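PDB 5B0O: flagellar assembly protein FliH, which binds and regulates the flagellar type III export ATPase FliI, and is needed for flagellar assembly and regrowth. Local coordinates for residues Ala49-Leu55 against Asp81-Val85. Numbering follows the deposited sequence.
Sequences AVDNSAL and DLQRV
The flat, multi-donor guanidinium of arginine can engage backbone carbonyl groups of an irregular chain, and residues 49-55 and 81-85 of FliH give a compact example. Ala49 is extended (phi/psi -158°/158°), Val50 (-94°/3°) and Asn52 (-90°/7°) have psi near 0°, Asp51 (-98°/111°) is extended between them, and the chain enters helix 53-63. Facing it, 81-85 is a turn of helix 79-96, with Val85 N hydrogen-bonded to Asp81 O at 3.0 Å. The closest CA pair is Asn52-Asp81, 7.0 Å.

Asp81, chi1 m, points toward the linker. Its OD1 forms a salt bridge with Arg84 NH2 (3.1 Å) within the same helical turn, its OD2 accepts a hydrogen bond from the Gly109 amide, and Leu55 CD2 lies 3.6 Å from its CG. Leu82 turns away, onto Leu100 of strand 99-102. The site lies where the long helix 6-46 leads into a small mixed alpha/beta domain, consistent with the kinship of FliH to the peripheral stalks of rotary ATPases; a second FliH subunit packs its Gly45 on Ala54.

Next comes Arg84, whose m, t, m side chain for chi1 to chi3 reaches across to the N-terminal end of 49-55. Its NH2 donates to Ala49 O at 3.3 Å. Ala49 O, Val50 O and Asp51 N lie near the guanidinium plane, whereas Asn52 OD1 sits over one face, 2.8 Å from Arg84 NH1 but poorly angled for a hydrogen bond. At Val85 the contact turns apolar: CG2 meets Leu55 CD2 at 4.1 Å, and the valine also packs on Ile56 and Ile59 of helix 53-63.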
ATOM      1  N   ALA E  49     -42.733  -1.034  -3.552  1.00 97.60           N
ATOM      2  CA  ALA E  49     -43.209  -2.177  -4.320  1.00101.76           C
ATOM      3  C   ALA E  49     -43.895  -3.167  -3.396  1.00 96.32           C
ATOM      4  O   ALA E  49     -43.652  -3.184  -2.187  1.00 99.21           O
ATOM      5  CB  ALA E  49     -42.056  -2.842  -5.061  1.00 97.70           C
ATOM      6  N   VAL E  50     -44.750  -4.002  -3.962  1.00 84.58           N
ATOM      7  CA  VAL E  50     -45.588  -4.852  -3.134  1.00 85.69           C
ATOM      8  C   VAL E  50     -45.005  -6.243  -2.898  1.00 82.15           C
ATOM      9  O   VAL E  50     -45.628  -7.083  -2.243  1.00 78.78           O
ATOM     10  CB  VAL E  50     -46.990  -5.011  -3.752  1.00 95.85           C
ATOM     11  CG1 VAL E  50     -48.041  -4.365  -2.863  1.00 86.46           C
ATOM     12  CG2 VAL E  50     -47.025  -4.414  -5.152  1.00 87.47           C
ATOM     13  N   ASP E  51     -43.803  -6.491  -3.404  1.00 76.10           N
ATOM     14  CA  ASP E  51     -43.202  -7.798  -3.173  1.00 78.71           C
ATOM     15  C   ASP E  51     -42.210  -7.815  -2.016  1.00 78.06           C
ATOM     16  O   ASP E  51     -41.127  -7.232  -2.088  1.00 83.86           O
ATOM     17  CB  ASP E  51     -42.572  -8.369  -4.444  1.00 74.32           C
ATOM     18  CG  ASP E  51     -43.559  -9.177  -5.266  1.00 82.77           C
ATOM     19  OD1 ASP E  51     -43.816 -10.350  -4.910  1.00 64.34           O
ATOM     20  OD2 ASP E  51     -44.083  -8.637  -6.263  1.00 92.10           O
ATOM     21  N   ASN E  52     -42.606  -8.494  -0.945  1.00 73.47           N
ATOM     22  CA  ASN E  52     -41.715  -8.780   0.161  1.00 65.54           C
ATOM     23  C   ASN E  52     -41.015 -10.108  -0.096  1.00 61.67           C
ATOM     24  O   ASN E  52     -40.311 -10.622   0.773  1.00 64.49           O
ATOM     25  CB  ASN E  52     -42.468  -8.850   1.497  1.00 70.63           C
ATOM     26  CG  ASN E  52     -43.879  -8.295   1.421  1.00 71.61           C
ATOM     27  OD1 ASN E  52     -44.081  -7.081   1.430  1.00 69.23           O
ATOM     28  ND2 ASN E  52     -44.867  -9.188   1.398  1.00 64.85           N
ATOM     29  N   SER E  53     -41.224 -10.664  -1.285  1.00 53.37           N
ATOM     30  CA  SER E  53     -40.742 -11.998  -1.608  1.00 54.80           C
ATOM     31  C   SER E  53     -39.296 -12.185  -1.144  1.00 61.38           C
ATOM     32  O   SER E  53     -38.974 -13.169  -0.479  1.00 55.69           O
ATOM     33  CB  SER E  53     -40.858 -12.236  -3.116  1.00 62.12           C
ATOM     34  OG  SER E  53     -40.581 -13.584  -3.457  1.00 67.61           O
ATOM     35  N   ALA E  54     -38.438 -11.223  -1.471  1.00 64.90           N
ATOM     36  CA  ALA E  54     -37.036 -11.260  -1.061  1.00 55.09           C
ATOM     37  C   ALA E  54     -36.861 -10.874   0.409  1.00 51.93           C
ATOM     38  O   ALA E  54     -36.069 -11.489   1.129  1.00 51.06           O
ATOM     39  CB  ALA E  54     -36.202 -10.352  -1.951  1.00 51.04           C
ATOM     40  N   LEU E  55     -37.588  -9.846   0.845  1.00 50.18           N
ATOM     41  CA  LEU E  55     -37.568  -9.425   2.244  1.00 47.83           C
ATOM     42  C   LEU E  55     -38.048 -10.550   3.155  1.00 48.53           C
ATOM     43  O   LEU E  55     -37.413 -10.853   4.163  1.00 51.63           O
ATOM     44  CB  LEU E  55     -38.424  -8.171   2.454  1.00 44.45           C
ATOM     45  CG  LEU E  55     -38.644  -7.721   3.900  1.00 38.74           C
ATOM     46  CD1 LEU E  55     -37.321  -7.466   4.567  1.00 42.38           C
ATOM     47  CD2 LEU E  55     -39.513  -6.482   3.975  1.00 39.22           C
ATOM     48  N   ASP E  81     -43.938  -2.205   4.590  1.00 54.70           N
ATOM     49  CA  ASP E  81     -43.730  -3.651   4.532  1.00 54.88           C
ATOM     50  C   ASP E  81     -44.321  -4.309   5.775  1.00 50.61           C
ATOM     51  O   ASP E  81     -44.523  -5.520   5.807  1.00 46.13           O
ATOM     52  CB  ASP E  81     -42.239  -3.996   4.474  1.00 56.35           C
ATOM     53  CG  ASP E  81     -41.587  -3.622   3.158  1.00 61.78           C
ATOM     54  OD1 ASP E  81     -42.157  -3.914   2.084  1.00 65.03           O
ATOM     55  OD2 ASP E  81     -40.482  -3.042   3.210  1.00 60.28           O
ATOM     56  N   LEU E  82     -44.610  -3.498   6.790  1.00 49.93           N
ATOM     57  CA  LEU E  82     -44.942  -4.009   8.125  1.00 52.94           C
ATOM     58  C   LEU E  82     -46.153  -4.934   8.190  1.00 54.68           C
ATOM     59  O   LEU E  82     -46.045  -6.067   8.650  1.00 56.83           O
ATOM     60  CB  LEU E  82     -45.127  -2.857   9.117  1.00 49.24           C
ATOM     61  CG  LEU E  82     -45.457  -3.252  10.557  1.00 40.91           C
ATOM     62  CD1 LEU E  82     -44.935  -2.227  11.532  1.00 50.12           C
ATOM     63  CD2 LEU E  82     -46.944  -3.432  10.741  1.00 54.05           C
ATOM     64  N   GLN E  83     -47.306  -4.442   7.749  1.00 65.61           N
ATOM     65  CA  GLN E  83     -48.549  -5.201   7.855  1.00 69.06           C
ATOM     66  C   GLN E  83     -48.440  -6.546   7.160  1.00 66.12           C
ATOM     67  O   GLN E  83     -48.904  -7.558   7.677  1.00 72.65           O
ATOM     68  CB  GLN E  83     -49.727  -4.418   7.265  1.00 82.57           C
ATOM     69  CG  GLN E  83     -50.300  -3.337   8.177  1.00 89.54           C
ATOM     70  CD  GLN E  83     -51.634  -2.809   7.677  1.00 84.36           C
ATOM     71  OE1 GLN E  83     -52.188  -3.317   6.702  1.00 90.28           O
ATOM     72  NE2 GLN E  83     -52.154  -1.787   8.345  1.00 57.17           N
ATOM     73  N   ARG E  84     -47.830  -6.545   5.982  1.00 63.28           N
ATOM     74  CA  ARG E  84     -47.723  -7.750   5.173  1.00 63.26           C
ATOM     75  C   ARG E  84     -46.778  -8.771   5.807  1.00 62.83           C
ATOM     76  O   ARG E  84     -47.082  -9.959   5.864  1.00 64.83           O
ATOM     77  CB  ARG E  84     -47.282  -7.380   3.755  1.00 67.24           C
ATOM     78  CG  ARG E  84     -48.185  -6.326   3.116  1.00 68.65           C
ATOM     79  CD  ARG E  84     -47.761  -5.976   1.704  1.00 66.54           C
ATOM     80  NE  ARG E  84     -46.748  -4.926   1.672  1.00 69.05           N
ATOM     81  CZ  ARG E  84     -45.835  -4.811   0.715  1.00 73.56           C
ATOM     82  NH1 ARG E  84     -45.806  -5.693  -0.272  1.00 71.21           N
ATOM     83  NH2 ARG E  84     -44.945  -3.829   0.748  1.00 70.06           N
ATOM     84  N   VAL E  85     -45.633  -8.300   6.288  1.00 62.60           N
ATOM     85  CA  VAL E  85     -44.678  -9.160   6.980  1.00 55.13           C
ATOM     86  C   VAL E  85     -45.312  -9.683   8.258  1.00 57.23           C
ATOM     87  O   VAL E  85     -45.190 -10.858   8.592  1.00 53.96           O
ATOM     88  CB  VAL E  85     -43.388  -8.394   7.324  1.00 53.63           C
ATOM     89  CG1 VAL E  85     -42.513  -9.202   8.261  1.00 49.56           C
ATOM     90  CG2 VAL E  85     -42.632  -8.034   6.053  1.00 53.05           C
TER